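Local structure of thiamine-binding periplasmic protein (Escherichia coli, 2QRY) at residues D86-D91 and G242-V247; D107-P112 and F120-Y125; F130-N135 and N233-N238; I157-R162 and L214-T219. The protein captures thiamine, thiamine phosphate and thiamine diphosphate with high affinity in the periplasm and serves the ThiBPQ ABC transporter for thiamine import. One frame throughout, in Å; residues are numbered along the deposited sequence.

Contact 1: D86-D91 and G242-V247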
loop_
_atom_site.group_PDB
_atom_site.type_symbol
_atom_site.label_atom_id
_atom_site.label_comp_id
_atom_site.label_asym_id
_atom_site.label_seq_id
_atom_site.Cartn_x
_atom_site.Cartn_y
_atom_site.Cartn_z
ATOM N N ASP A 86 -2.172 -5.370 -3.911
ATOM C CA ASP A 86 -1.522 -4.422 -4.807
ATOM C C ASP A 86 -0.820 -5.101 -5.970
ATOM O O ASP A 86 -0.861 -6.322 -6.108
ATOM C CB ASP A 86 -0.566 -3.485 -4.046
ATOM C CG ASP A 86 0.743 -4.146 -3.651
ATOM O OD1 ASP A 86 1.002 -5.300 -4.066
ATOM O OD2 ASP A 86 1.526 -3.490 -2.921
ATOM N N ASN A 87 -0.194 -4.288 -6.812
ATOM C CA ASN A 87 0.496 -4.760 -8.004
ATOM C C ASN A 87 1.490 -5.900 -7.785
ATOM O O ASN A 87 1.685 -6.725 -8.672
ATOM C CB ASN A 87 1.201 -3.581 -8.684
ATOM C CG ASN A 87 2.212 -2.914 -7.777
ATOM O OD1 ASN A 87 1.890 -2.521 -6.657
ATOM N ND2 ASN A 87 3.439 -2.779 -8.258
ATOM N N ASN A 88 2.111 -5.954 -6.614
ATOM C CA ASN A 88 3.086 -7.000 -6.331
ATOM C C ASN A 88 2.472 -8.351 -5.983
ATOM O O ASN A 88 3.176 -9.360 -5.936
ATOM C CB ASN A 88 4.009 -6.571 -5.185
ATOM C CG ASN A 88 4.802 -5.323 -5.512
ATOM O OD1 ASN A 88 5.414 -5.219 -6.578
ATOM N ND2 ASN A 88 4.806 -4.369 -4.590
ATOM N N LEU A 89 1.167 -8.384 -5.744
ATOM C CA LEU A 89 0.516 -9.632 -5.369
ATOM C C LEU A 89 -0.405 -10.193 -6.442
ATOM O O LEU A 89 -1.003 -11.247 -6.242
ATOM C CB LEU A 89 -0.293 -9.430 -4.091
ATOM C CG LEU A 89 0.427 -8.999 -2.813
ATOM C CD1 LEU A 89 -0.607 -8.573 -1.776
ATOM C CD2 LEU A 89 1.285 -10.154 -2.291
ATOM N N LEU A 90 -0.526 -9.492 -7.570
ATOM C CA LEU A 90 -1.413 -9.923 -8.657
ATOM C C LEU A 90 -1.266 -11.381 -9.093
ATOM O O LEU A 90 -2.242 -12.128 -9.108
ATOM C CB LEU A 90 -1.229 -9.030 -9.882
ATOM C CG LEU A 90 -1.539 -7.539 -9.743
ATOM C CD1 LEU A 90 -1.370 -6.869 -11.110
ATOM C CD2 LEU A 90 -2.955 -7.339 -9.222
ATOM N N ASP A 91 -0.054 -11.778 -9.453
ATOM C CA ASP A 91 0.195 -13.141 -9.901
ATOM C C ASP A 91 -0.256 -14.136 -8.836
ATOM O O ASP A 91 -0.990 -15.087 -9.120
ATOM C CB ASP A 91 1.686 -13.326 -10.177
ATOM C CG ASP A 91 1.965 -14.468 -11.128
ATOM O OD1 ASP A 91 1.716 -14.297 -12.342
ATOM O OD2 ASP A 91 2.430 -15.535 -10.666
ATOM N N GLY A 242 15.764 5.963 -6.951
ATOM C CA GLY A 242 14.401 5.999 -7.446
ATOM C C GLY A 242 13.532 5.264 -6.435
ATOM O O GLY A 242 14.057 4.680 -5.486
ATOM N N HIS A 243 12.218 5.277 -6.636
ATOM C CA HIS A 243 11.296 4.632 -5.706
ATOM C C HIS A 243 10.396 3.563 -6.325
ATOM O O HIS A 243 10.056 3.620 -7.513
ATOM C CB HIS A 243 10.450 5.703 -5.023
ATOM C CG HIS A 243 11.260 6.657 -4.201
ATOM N ND1 HIS A 243 11.107 6.781 -2.836
ATOM C CD2 HIS A 243 12.276 7.484 -4.541
ATOM C CE1 HIS A 243 11.997 7.639 -2.371
ATOM N NE2 HIS A 243 12.720 8.080 -3.385
ATOM N N TYR A 244 10.017 2.588 -5.501
ATOM C CA TYR A 244 9.175 1.486 -5.941
ATOM C C TYR A 244 7.714 1.902 -5.999
ATOM O O TYR A 244 7.197 2.528 -5.077
ATOM C CB TYR A 244 9.350 0.280 -5.011
ATOM C CG TYR A 244 8.919 -1.024 -5.641
ATOM C CD1 TYR A 244 7.566 -1.311 -5.844
ATOM C CD2 TYR A 244 9.865 -1.965 -6.065
ATOM C CE1 TYR A 244 7.163 -2.508 -6.455
ATOM C CE2 TYR A 244 9.475 -3.160 -6.673
ATOM C CZ TYR A 244 8.122 -3.424 -6.864
ATOM O OH TYR A 244 7.725 -4.602 -7.455
ATOM N N LEU A 245 7.054 1.535 -7.092
ATOM C CA LEU A 245 5.661 1.894 -7.306
ATOM C C LEU A 245 4.657 0.895 -6.775
ATOM O O LEU A 245 4.822 -0.319 -6.933
ATOM C CB LEU A 245 5.398 2.092 -8.802
ATOM C CG LEU A 245 3.932 2.194 -9.247
ATOM C CD1 LEU A 245 3.315 3.504 -8.779
ATOM C CD2 LEU A 245 3.874 2.108 -10.770
ATOM N N GLN A 246 3.607 1.417 -6.149
ATOM C CA GLN A 246 2.538 0.576 -5.645
ATOM C C GLN A 246 1.215 1.029 -6.248
ATOM O O GLN A 246 0.896 2.219 -6.265
ATOM C CB GLN A 246 2.412 0.634 -4.116
ATOM C CG GLN A 246 1.272 -0.259 -3.612
ATOM C CD GLN A 246 0.934 -0.068 -2.143
ATOM O OE1 GLN A 246 0.600 1.036 -1.702
ATOM N NE2 GLN A 246 1.005 -1.152 -1.377
ATOM N N VAL A 247 0.456 0.065 -6.749
ATOM C CA VAL A 247 -0.857 0.330 -7.296
ATOM C C VAL A 247 -1.746 -0.610 -6.509
ATOM O O VAL A 247 -1.664 -1.823 -6.672
ATOM C CB VAL A 247 -0.958 -0.027 -8.798
ATOM C CG1 VAL A 247 -2.379 0.190 -9.276
ATOM C CG2 VAL A 247 0.013 0.820 -9.613
#
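Asn87 holds the edge of strand 243-252 through both its backbone and its side chain. Its N donates to Val247 O at 2.9 Å, while its amide reaches two further peptide groups: OD1 takes Val247 N at 3.0 Å, a straight bond (166°) arriving from above the amide's carbonyl plane, and ND2 gives a more bent one to Leu245 O at 3.1 Å. With alanine at Asn87, Val247 N and Leu245 O would probably lose these side-chain partners, leaving the backbone bond to Val247 O as this residue's one polar link. Two side-chain bonds flank this grip. Gln246 NE2 meets the anti lone pair of Asp86 OD2 at 2.8 Å, the amide and carboxylate planes standing 70° apart; Tyr244 OH, also bonded by Phe308 N, donates to Asn88 OD1 at 2.5 Å. Asp86 OD1 closes an Asx turn by accepting Asn88 N. Every touching residue is buried. Gln246 OE1 bonds Tyr218 OH of the thiamine site, Thr165 of helix 165-178 touches Asp86 and Gln246, and strand 121-133 packs against Val247 through Pro122.

Contact 2: D107-P112 and F120-Y125; sequences DAVNVP and FVPFDY
This is apolar packing of a loop against a strand: Val109, Val111 and Pro112, in the connection that follows helix 90-96, lie over Pro122 and Tyr125 of strand 121-133. At its Tyr125 end sits a CH-pi contact. Pro112 CD stands 3.5 Å from the centroid of the Tyr125 ring, only 5° off the normal, and Pro112 CG leans over the same face to within 3.3 Å of Tyr125 CE1. The phenol is raised to the proline by a chi1 of 71°, which sets CG between the backbone N and carbonyl carbon. Farther back, two valines share the Pro122 ring: Val109 CG1 is 4.2 Å from Pro122 CG, and Val111 CG2 is 4.1 Å from Pro122 CB. A serine in place of Tyr125 would probably strip Pro112 of its aromatic platform and open a gap beneath the loop. Val287 backs both valines, and Tyr285 meets the Tyr125 ring. With no polar bond joining the two segments, their fit depends on shape and on burying hydrocarbon.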
loop_
_atom_site.group_PDB
_atom_site.type_symbol
_atom_site.label_atom_id
_atom_site.label_comp_id
_atom_site.label_asym_id
_atom_site.label_seq_id
_atom_site.Cartn_x
_atom_site.Cartn_y
_atom_site.Cartn_z
ATOM N N ASP A 107 -10.728 1.674 -19.531
ATOM C CA ASP A 107 -10.655 3.111 -19.795
ATOM C C ASP A 107 -11.049 3.967 -18.594
ATOM O O ASP A 107 -10.872 5.189 -18.605
ATOM C CB ASP A 107 -11.547 3.466 -20.987
ATOM C CG ASP A 107 -13.001 3.081 -20.764
ATOM O OD1 ASP A 107 -13.678 3.725 -19.933
ATOM O OD2 ASP A 107 -13.466 2.123 -21.418
ATOM N N ALA A 108 -11.580 3.326 -17.558
ATOM C CA ALA A 108 -11.999 4.044 -16.359
ATOM C C ALA A 108 -10.834 4.299 -15.403
ATOM O O ALA A 108 -10.990 4.989 -14.393
ATOM C CB ALA A 108 -13.098 3.258 -15.645
ATOM N N VAL A 109 -9.664 3.760 -15.739
ATOM C CA VAL A 109 -8.478 3.890 -14.899
ATOM C C VAL A 109 -7.261 4.515 -15.586
ATOM O O VAL A 109 -6.999 4.258 -16.760
ATOM C CB VAL A 109 -8.090 2.503 -14.332
ATOM C CG1 VAL A 109 -6.639 2.486 -13.904
ATOM C CG2 VAL A 109 -8.989 2.168 -13.161
ATOM N N ASN A 110 -6.520 5.328 -14.832
ATOM C CA ASN A 110 -5.320 6.002 -15.325
ATOM C C ASN A 110 -4.197 5.866 -14.295
ATOM O O ASN A 110 -4.174 6.562 -13.279
ATOM C CB ASN A 110 -5.628 7.476 -15.594
ATOM C CG ASN A 110 -4.420 8.239 -16.082
ATOM O OD1 ASN A 110 -3.619 7.719 -16.857
ATOM N ND2 ASN A 110 -4.288 9.487 -15.643
ATOM N N VAL A 111 -3.257 4.971 -14.579
ATOM C CA VAL A 111 -2.152 4.687 -13.671
ATOM C C VAL A 111 -0.783 4.692 -14.350
ATOM O O VAL A 111 -0.666 4.356 -15.524
ATOM C CB VAL A 111 -2.368 3.294 -13.009
ATOM C CG1 VAL A 111 -1.124 2.847 -12.277
ATOM C CG2 VAL A 111 -3.541 3.354 -12.061
ATOM N N PRO A 112 0.271 5.074 -13.609
ATOM C CA PRO A 112 1.641 5.119 -14.127
ATOM C C PRO A 112 2.085 3.746 -14.621
ATOM O O PRO A 112 2.032 2.766 -13.881
ATOM C CB PRO A 112 2.449 5.571 -12.915
ATOM C CG PRO A 112 1.505 6.473 -12.216
ATOM C CD PRO A 112 0.204 5.704 -12.277
ATOM N N PHE A 120 -8.151 -7.561 -11.388
ATOM C CA PHE A 120 -7.866 -6.565 -10.359
ATOM C C PHE A 120 -7.962 -5.112 -10.832
ATOM O O PHE A 120 -7.284 -4.697 -11.770
ATOM C CB PHE A 120 -6.491 -6.867 -9.766
ATOM C CG PHE A 120 -6.347 -8.291 -9.316
ATOM C CD1 PHE A 120 -6.973 -8.734 -8.157
ATOM C CD2 PHE A 120 -5.668 -9.214 -10.100
ATOM C CE1 PHE A 120 -6.932 -10.078 -7.785
ATOM C CE2 PHE A 120 -5.619 -10.561 -9.739
ATOM C CZ PHE A 120 -6.256 -10.992 -8.579
ATOM N N VAL A 121 -8.812 -4.351 -10.153
ATOM C CA VAL A 121 -9.044 -2.951 -10.477
ATOM C C VAL A 121 -8.298 -2.000 -9.536
ATOM O O VAL A 121 -8.460 -2.057 -8.316
ATOM C CB VAL A 121 -10.554 -2.617 -10.393
ATOM C CG1 VAL A 121 -10.811 -1.217 -10.925
ATOM C CG2 VAL A 121 -11.360 -3.646 -11.163
ATOM N N PRO A 122 -7.469 -1.110 -10.096
ATOM C CA PRO A 122 -6.729 -0.167 -9.255
ATOM C C PRO A 122 -7.660 0.896 -8.689
ATOM O O PRO A 122 -8.666 1.241 -9.313
ATOM C CB PRO A 122 -5.721 0.451 -10.222
ATOM C CG PRO A 122 -5.546 -0.586 -11.261
ATOM C CD PRO A 122 -6.947 -1.104 -11.472
ATOM N N PHE A 123 -7.330 1.412 -7.507
ATOM C CA PHE A 123 -8.126 2.472 -6.906
ATOM C C PHE A 123 -7.239 3.631 -6.451
ATOM O O PHE A 123 -7.734 4.715 -6.147
ATOM C CB PHE A 123 -9.020 1.932 -5.773
ATOM C CG PHE A 123 -8.281 1.391 -4.575
ATOM C CD1 PHE A 123 -7.785 2.248 -3.597
ATOM C CD2 PHE A 123 -8.166 0.016 -4.378
ATOM C CE1 PHE A 123 -7.200 1.745 -2.442
ATOM C CE2 PHE A 123 -7.583 -0.497 -3.225
ATOM C CZ PHE A 123 -7.101 0.366 -2.258
ATOM N N ASP A 124 -5.928 3.399 -6.416
ATOM C CA ASP A 124 -4.952 4.439 -6.079
ATOM C C ASP A 124 -3.518 3.938 -6.224
ATOM O O ASP A 124 -3.284 2.743 -6.386
ATOM C CB ASP A 124 -5.174 5.035 -4.671
ATOM C CG ASP A 124 -4.871 4.065 -3.540
ATOM O OD1 ASP A 124 -4.008 3.168 -3.692
ATOM O OD2 ASP A 124 -5.493 4.226 -2.468
ATOM N N TYR A 125 -2.560 4.859 -6.206
ATOM C CA TYR A 125 -1.161 4.471 -6.335
ATOM C C TYR A 125 -0.254 5.422 -5.571
ATOM O O TYR A 125 -0.663 6.517 -5.195
ATOM C CB TYR A 125 -0.753 4.413 -7.816
ATOM C CG TYR A 125 -0.649 5.760 -8.506
ATOM C CD1 TYR A 125 0.569 6.438 -8.573
ATOM C CD2 TYR A 125 -1.768 6.355 -9.091
ATOM C CE1 TYR A 125 0.674 7.674 -9.206
ATOM C CE2 TYR A 125 -1.676 7.596 -9.728
ATOM C CZ TYR A 125 -0.450 8.247 -9.783
ATOM O OH TYR A 125 -0.343 9.464 -10.421
#

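Contact 3: F130-N135 and N233-N238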
loop_
_atom_site.group_PDB
_atom_site.type_symbol
_atom_site.label_atom_id
_atom_site.label_comp_id
_atom_site.label_asym_id
_atom_site.label_seq_id
_atom_site.Cartn_x
_atom_site.Cartn_y
_atom_site.Cartn_z
ATOM N N PHE A 130 10.939 6.612 2.929
ATOM C CA PHE A 130 11.159 6.760 4.351
ATOM C C PHE A 130 10.814 8.174 4.774
ATOM O O PHE A 130 11.308 9.145 4.201
ATOM C CB PHE A 130 12.609 6.447 4.715
ATOM C CG PHE A 130 12.927 4.984 4.710
ATOM C CD1 PHE A 130 13.382 4.359 3.557
ATOM C CD2 PHE A 130 12.774 4.230 5.861
ATOM C CE1 PHE A 130 13.683 2.997 3.555
ATOM C CE2 PHE A 130 13.073 2.863 5.866
ATOM C CZ PHE A 130 13.527 2.252 4.707
ATOM N N VAL A 131 9.940 8.283 5.767
ATOM C CA VAL A 131 9.524 9.581 6.286
ATOM C C VAL A 131 10.293 9.917 7.555
ATOM O O VAL A 131 10.608 9.029 8.353
ATOM C CB VAL A 131 8.022 9.591 6.609
ATOM C CG1 VAL A 131 7.665 10.840 7.403
ATOM C CG2 VAL A 131 7.217 9.537 5.320
ATOM N N TYR A 132 10.606 11.199 7.728
ATOM C CA TYR A 132 11.327 11.675 8.910
ATOM C C TYR A 132 10.822 13.057 9.327
ATOM O O TYR A 132 10.024 13.681 8.622
ATOM C CB TYR A 132 12.836 11.754 8.646
ATOM C CG TYR A 132 13.223 12.750 7.575
ATOM C CD1 TYR A 132 13.108 12.430 6.223
ATOM C CD2 TYR A 132 13.666 14.032 7.916
ATOM C CE1 TYR A 132 13.425 13.369 5.227
ATOM C CE2 TYR A 132 13.982 14.980 6.930
ATOM C CZ TYR A 132 13.860 14.638 5.594
ATOM O OH TYR A 132 14.170 15.555 4.631
ATOM N N ASP A 133 11.310 13.529 10.470
ATOM C CA ASP A 133 10.933 14.832 11.008
ATOM C C ASP A 133 12.099 15.792 10.765
ATOM O O ASP A 133 13.147 15.667 11.401
ATOM C CB ASP A 133 10.678 14.713 12.514
ATOM C CG ASP A 133 10.071 15.974 13.113
ATOM O OD1 ASP A 133 10.412 17.091 12.658
ATOM O OD2 ASP A 133 9.258 15.837 14.054
ATOM N N LYS A 134 11.921 16.746 9.855
ATOM C CA LYS A 134 12.986 17.697 9.552
ATOM C C LYS A 134 13.440 18.490 10.770
ATOM O O LYS A 134 14.552 19.013 10.789
ATOM C CB LYS A 134 12.550 18.659 8.446
ATOM C CG LYS A 134 12.400 18.005 7.087
ATOM C CD LYS A 134 11.866 18.989 6.062
ATOM C CE LYS A 134 10.459 19.442 6.415
ATOM N NZ LYS A 134 9.913 20.394 5.410
ATOM N N ASN A 135 12.583 18.591 11.780
ATOM C CA ASN A 135 12.946 19.318 12.992
ATOM C C ASN A 135 13.843 18.454 13.865
ATOM O O ASN A 135 14.546 18.969 14.731
ATOM C CB ASN A 135 11.710 19.709 13.816
ATOM C CG ASN A 135 10.848 20.749 13.131
ATOM O OD1 ASN A 135 11.349 21.614 12.411
ATOM N ND2 ASN A 135 9.541 20.683 13.369
ATOM N N ASN A 233 6.676 19.965 8.714
ATOM C CA ASN A 233 7.979 19.555 9.220
ATOM C C ASN A 233 8.300 18.097 8.849
ATOM O O ASN A 233 9.461 17.685 8.882
ATOM C CB ASN A 233 8.048 19.749 10.741
ATOM C CG ASN A 233 6.964 18.988 11.481
ATOM O OD1 ASN A 233 5.770 19.210 11.260
ATOM N ND2 ASN A 233 7.375 18.083 12.368
ATOM N N TYR A 234 7.280 17.317 8.490
ATOM C CA TYR A 234 7.519 15.928 8.105
ATOM C C TYR A 234 7.796 15.850 6.615
ATOM O O TYR A 234 7.196 16.571 5.829
ATOM C CB TYR A 234 6.326 15.032 8.450
ATOM C CG TYR A 234 6.109 14.878 9.933
ATOM C CD1 TYR A 234 5.113 15.603 10.596
ATOM C CD2 TYR A 234 6.950 14.068 10.692
ATOM C CE1 TYR A 234 4.970 15.529 11.975
ATOM C CE2 TYR A 234 6.820 13.988 12.080
ATOM C CZ TYR A 234 5.832 14.722 12.712
ATOM O OH TYR A 234 5.732 14.672 14.082
ATOM N N ALA A 235 8.711 14.969 6.229
ATOM C CA ALA A 235 9.061 14.822 4.830
ATOM C C ALA A 235 9.443 13.400 4.468
ATOM O O ALA A 235 9.840 12.607 5.319
ATOM C CB ALA A 235 10.205 15.764 4.486
ATOM N N ALA A 236 9.306 13.089 3.184
ATOM C CA ALA A 236 9.656 11.784 2.648
ATOM C C ALA A 236 10.965 12.001 1.905
ATOM O O ALA A 236 11.034 12.834 0.998
ATOM C CB ALA A 236 8.573 11.301 1.687
ATOM N N ALA A 237 12.000 11.263 2.290
ATOM C CA ALA A 237 13.308 11.404 1.657
ATOM C C ALA A 237 13.296 10.874 0.230
ATOM O O ALA A 237 12.899 9.738 -0.022
ATOM C CB ALA A 237 14.360 10.691 2.478
ATOM N N ASN A 238 13.723 11.717 -0.702
ATOM C CA ASN A 238 13.767 11.363 -2.116
ATOM C C ASN A 238 15.122 10.713 -2.408
ATOM O O ASN A 238 16.151 11.388 -2.396
ATOM C CB ASN A 238 13.567 12.635 -2.956
ATOM C CG ASN A 238 13.306 12.345 -4.434
ATOM O OD1 ASN A 238 12.656 11.357 -4.795
ATOM N ND2 ASN A 238 13.790 13.230 -5.294
HETATM O O HOH W 1 12.987 7.141 0.965
#
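Strands 130-133 and 234-236 run antiparallel in the large mixed sheet, with Val131-Ala236 and Asp133-Tyr234 as non-hydrogen-bonded pairs on either side of the hydrogen-bonded pair Tyr132-Ala235. Tyr132 N donates to Ala235 O at 2.9 Å and Ala235 N returns a bond to Tyr132 O at 3.0 Å. The pairing extends past both ends, by Ala237 N to Phe130 O and by Lys134 N to Asn233 O, and a water bridges Phe130 N and Ala237 O. On one face the Tyr132 ring folds back across the partner strand: chi1 of 64° places it between backbone N and carbonyl carbon, bringing CZ to 4.0 Å from Ala235 CB and CE1 to 4.0 Å from Ala237 CB. Lys134 CD lies against the same Ala235 methyl, while its NZ bonds Asp232 O. On the other face, Asn233 ND2 gives a weak bond of 3.2 Å to Asp133 OD1 and hovers over the rim of one face of the Tyr234 ring. Asp133 OD1 also accepts Asn135 N at 2.8 Å, an Asx turn that bends the chain as the strand ends. Val131 packs on Tyr204 and Phe207 of helix 200-208. A short strand thus pairs with the end of long strand 121-133 in this solute-binding protein's sheet.

Contact 4: I157-R162 and L214-T219; sequences IYQDPR and LVLSYT. With TPS (thiamin phosphate), chain E.
Ile157 and Val215 form the tight end of this contact, a parallel pair whose side chains lie side by side and point the same way, with Ile157 CB only 3.6 Å from Val215 CG1. The backbone of Ile157 straddles its partner: its N donates to Leu214 O at 3.0 Å and its O accepts Leu216 N at 3.1 Å. One residue on, Tyr158 CB meets Leu216 CB at 3.9 Å, and the phenol then turns away to bond Trp324. The strands diverge at 40°, and Gln159 spans the widening gap with its side chain. Bent at chi2 (74°), it brings NE2 to Leu216 O at 3.1 Å, in effect standing in for the next backbone bond of a parallel pair; OE1 lies against Leu216 CD2 and is buried with no polar partner in the model.

Beyond this the segments part. Asp160 and Arg162 turn to each other, the exposed arginine gripping the carboxylate side-on through NE and NH2, with NH2 2.7 Å from Asp160 OD2 in a salt bridge. In segment 214-219, Tyr218 of the thiamine site turns to the ligand, its OH 3.5 Å from C6 of thiamin phosphate. Helix 200-208 packs on Ile157, Gln159 and Val215, helix 165-178 on Tyr158 and Leu216, and strand 121-133 continues the sheet beyond Val215 through Val131.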
loop_
_atom_site.group_PDB
_atom_site.type_symbol
_atom_site.label_atom_id
_atom_site.label_comp_id
_atom_site.label_asym_id
_atom_site.label_seq_id
_atom_site.Cartn_x
_atom_site.Cartn_y
_atom_site.Cartn_z
ATOM N N ILE A 157 12.273 2.095 11.441
ATOM C CA ILE A 157 11.176 1.175 11.716
ATOM C C ILE A 157 10.479 0.878 10.384
ATOM O O ILE A 157 10.270 1.780 9.575
ATOM C CB ILE A 157 10.150 1.779 12.716
ATOM C CG1 ILE A 157 10.740 1.766 14.130
ATOM C CG2 ILE A 157 8.856 0.970 12.705
ATOM C CD1 ILE A 157 9.855 2.397 15.188
ATOM N N TYR A 158 10.142 -0.381 10.137
ATOM C CA TYR A 158 9.444 -0.727 8.901
ATOM C C TYR A 158 8.517 -1.913 9.134
ATOM O O TYR A 158 8.448 -2.433 10.247
ATOM C CB TYR A 158 10.446 -1.004 7.769
ATOM C CG TYR A 158 11.342 -2.201 7.991
ATOM C CD1 TYR A 158 10.959 -3.471 7.567
ATOM C CD2 TYR A 158 12.570 -2.064 8.638
ATOM C CE1 TYR A 158 11.778 -4.578 7.781
ATOM C CE2 TYR A 158 13.392 -3.168 8.857
ATOM C CZ TYR A 158 12.990 -4.417 8.428
ATOM O OH TYR A 158 13.793 -5.508 8.655
ATOM N N GLN A 159 7.797 -2.332 8.096
ATOM C CA GLN A 159 6.845 -3.434 8.231
ATOM C C GLN A 159 7.304 -4.789 7.714
ATOM O O GLN A 159 8.188 -4.891 6.862
ATOM C CB GLN A 159 5.520 -3.082 7.546
ATOM C CG GLN A 159 4.960 -1.712 7.897
ATOM C CD GLN A 159 5.737 -0.594 7.237
ATOM O OE1 GLN A 159 6.137 -0.707 6.086
ATOM N NE2 GLN A 159 5.947 0.493 7.960
ATOM N N ASP A 160 6.662 -5.827 8.240
ATOM C CA ASP A 160 6.941 -7.208 7.882
ATOM C C ASP A 160 6.443 -7.476 6.463
ATOM O O ASP A 160 5.259 -7.320 6.175
ATOM C CB ASP A 160 6.220 -8.136 8.860
ATOM C CG ASP A 160 6.637 -9.580 8.707
ATOM O OD1 ASP A 160 6.873 -10.011 7.560
ATOM O OD2 ASP A 160 6.711 -10.292 9.731
ATOM N N PRO A 161 7.346 -7.879 5.557
ATOM C CA PRO A 161 6.972 -8.160 4.165
ATOM C C PRO A 161 5.986 -9.321 3.985
ATOM O O PRO A 161 5.353 -9.455 2.933
ATOM C CB PRO A 161 8.322 -8.416 3.487
ATOM C CG PRO A 161 9.181 -8.922 4.612
ATOM C CD PRO A 161 8.804 -8.001 5.743
ATOM N N ARG A 162 5.854 -10.152 5.015
ATOM C CA ARG A 162 4.944 -11.287 4.966
ATOM C C ARG A 162 3.502 -10.864 5.264
ATOM O O ARG A 162 2.555 -11.584 4.950
ATOM C CB ARG A 162 5.391 -12.349 5.981
ATOM C CG ARG A 162 6.775 -12.928 5.707
ATOM C CD ARG A 162 7.322 -13.721 6.900
ATOM N NE ARG A 162 7.528 -12.866 8.068
ATOM C CZ ARG A 162 8.193 -13.229 9.162
ATOM N NH1 ARG A 162 8.729 -14.445 9.247
ATOM N NH2 ARG A 162 8.321 -12.377 10.174
ATOM N N LEU A 214 13.349 7.449 11.312
ATOM C CA LEU A 214 12.708 7.194 10.028
ATOM C C LEU A 214 11.781 5.981 10.079
ATOM O O LEU A 214 11.980 5.073 10.891
ATOM C CB LEU A 214 13.777 6.947 8.960
ATOM C CG LEU A 214 14.830 8.029 8.719
ATOM C CD1 LEU A 214 16.219 7.409 8.713
ATOM C CD2 LEU A 214 14.546 8.724 7.403
ATOM N N VAL A 215 10.767 5.989 9.210
ATOM C CA VAL A 215 9.813 4.882 9.068
ATOM C C VAL A 215 9.470 4.705 7.605
ATOM O O VAL A 215 9.291 5.692 6.882
ATOM C CB VAL A 215 8.446 5.116 9.749
ATOM C CG1 VAL A 215 8.471 4.588 11.158
ATOM C CG2 VAL A 215 8.065 6.592 9.681
ATOM N N LEU A 216 9.360 3.457 7.163
ATOM C CA LEU A 216 8.984 3.223 5.781
ATOM C C LEU A 216 7.513 3.599 5.628
ATOM O O LEU A 216 6.659 3.080 6.340
ATOM C CB LEU A 216 9.159 1.765 5.386
ATOM C CG LEU A 216 8.838 1.703 3.896
ATOM C CD1 LEU A 216 10.042 1.182 3.160
ATOM C CD2 LEU A 216 7.592 0.875 3.638
ATOM N N SER A 217 7.230 4.516 4.711
ATOM C CA SER A 217 5.860 4.956 4.465
ATOM C C SER A 217 5.690 5.353 2.992
ATOM O O SER A 217 6.150 4.631 2.106
ATOM C CB SER A 217 5.504 6.128 5.389
ATOM O OG SER A 217 4.099 6.320 5.452
ATOM N N TYR A 218 5.052 6.493 2.727
ATOM C CA TYR A 218 4.826 6.932 1.349
ATOM C C TYR A 218 5.223 8.374 1.028
ATOM O O TYR A 218 5.210 9.240 1.906
ATOM C CB TYR A 218 3.355 6.759 0.985
ATOM C CG TYR A 218 2.888 5.325 0.935
ATOM C CD1 TYR A 218 2.582 4.632 2.104
ATOM C CD2 TYR A 218 2.720 4.671 -0.288
ATOM C CE1 TYR A 218 2.109 3.328 2.059
ATOM C CE2 TYR A 218 2.254 3.357 -0.344
ATOM C CZ TYR A 218 1.948 2.697 0.834
ATOM O OH TYR A 218 1.477 1.410 0.795
ATOM N N THR A 219 5.543 8.637 -0.240
ATOM C CA THR A 219 5.935 9.986 -0.652
ATOM C C THR A 219 4.819 10.979 -0.372
ATOM O O THR A 219 5.049 12.180 -0.350
ATOM C CB THR A 219 6.257 10.084 -2.170
ATOM O OG1 THR A 219 5.129 9.640 -2.938
ATOM C CG2 THR A 219 7.479 9.255 -2.515
HETATM C CM2 TPS E . -0.174 9.543 6.808
HETATM N N3 TPS E . -1.182 3.974 3.466
HETATM C C2 TPS E . -0.811 3.796 4.718
HETATM S S1 TPS E . -0.693 2.084 4.886
HETATM C C5 TPS E . -1.150 1.649 3.232
HETATM C C4 TPS E . -1.370 2.887 2.666
HETATM C CM4 TPS E . -1.795 3.008 1.206
HETATM C C6 TPS E . -1.224 0.243 2.725
HETATM C C7 TPS E . -0.939 -0.541 4.006
HETATM O O7 TPS E . -0.891 -1.952 3.830
HETATM N N1A TPS E . 0.391 8.123 4.881
HETATM C C2A TPS E . -0.509 8.460 5.808
HETATM N N3A TPS E . -1.693 7.855 5.867
HETATM C C4A TPS E . -2.030 6.881 4.995
HETATM N N4A TPS E . -3.267 6.267 5.083
HETATM C C5A TPS E . -1.092 6.492 3.987
HETATM C C6A TPS E . 0.141 7.166 3.974
HETATM C C7A TPS E . -1.379 5.384 2.944
HETATM P P1 TPS E . -0.592 -2.583 5.287
HETATM O O1 TPS E . 0.698 -1.943 5.873
HETATM O O2 TPS E . -0.482 -4.160 5.221
HETATM O O3 TPS E . -1.769 -2.224 6.219
#

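In the fold
From the N terminus, the chain first reaches 86-91, whose partner 242-247 comes 151 residues later, so contact 1 closes a loop that encloses the other three. Contact 2 closes a short connection, 107-112 onto 120-125, before contact 3 opens farther along the same strand, 121-133. Contact 3 in turn encloses contact 4; none of the loops cross. Strand 121-133 is the common thread, pairing with 214-218, 234-236 and 243-252. Contacts 3 and 4 meet where Val131 N lies 2.9 Å from Val215 O, and contacts 1 and 2 pack through Val247 on Val111. Contacts 1 and 4 meet beside the bound thiamin phosphate.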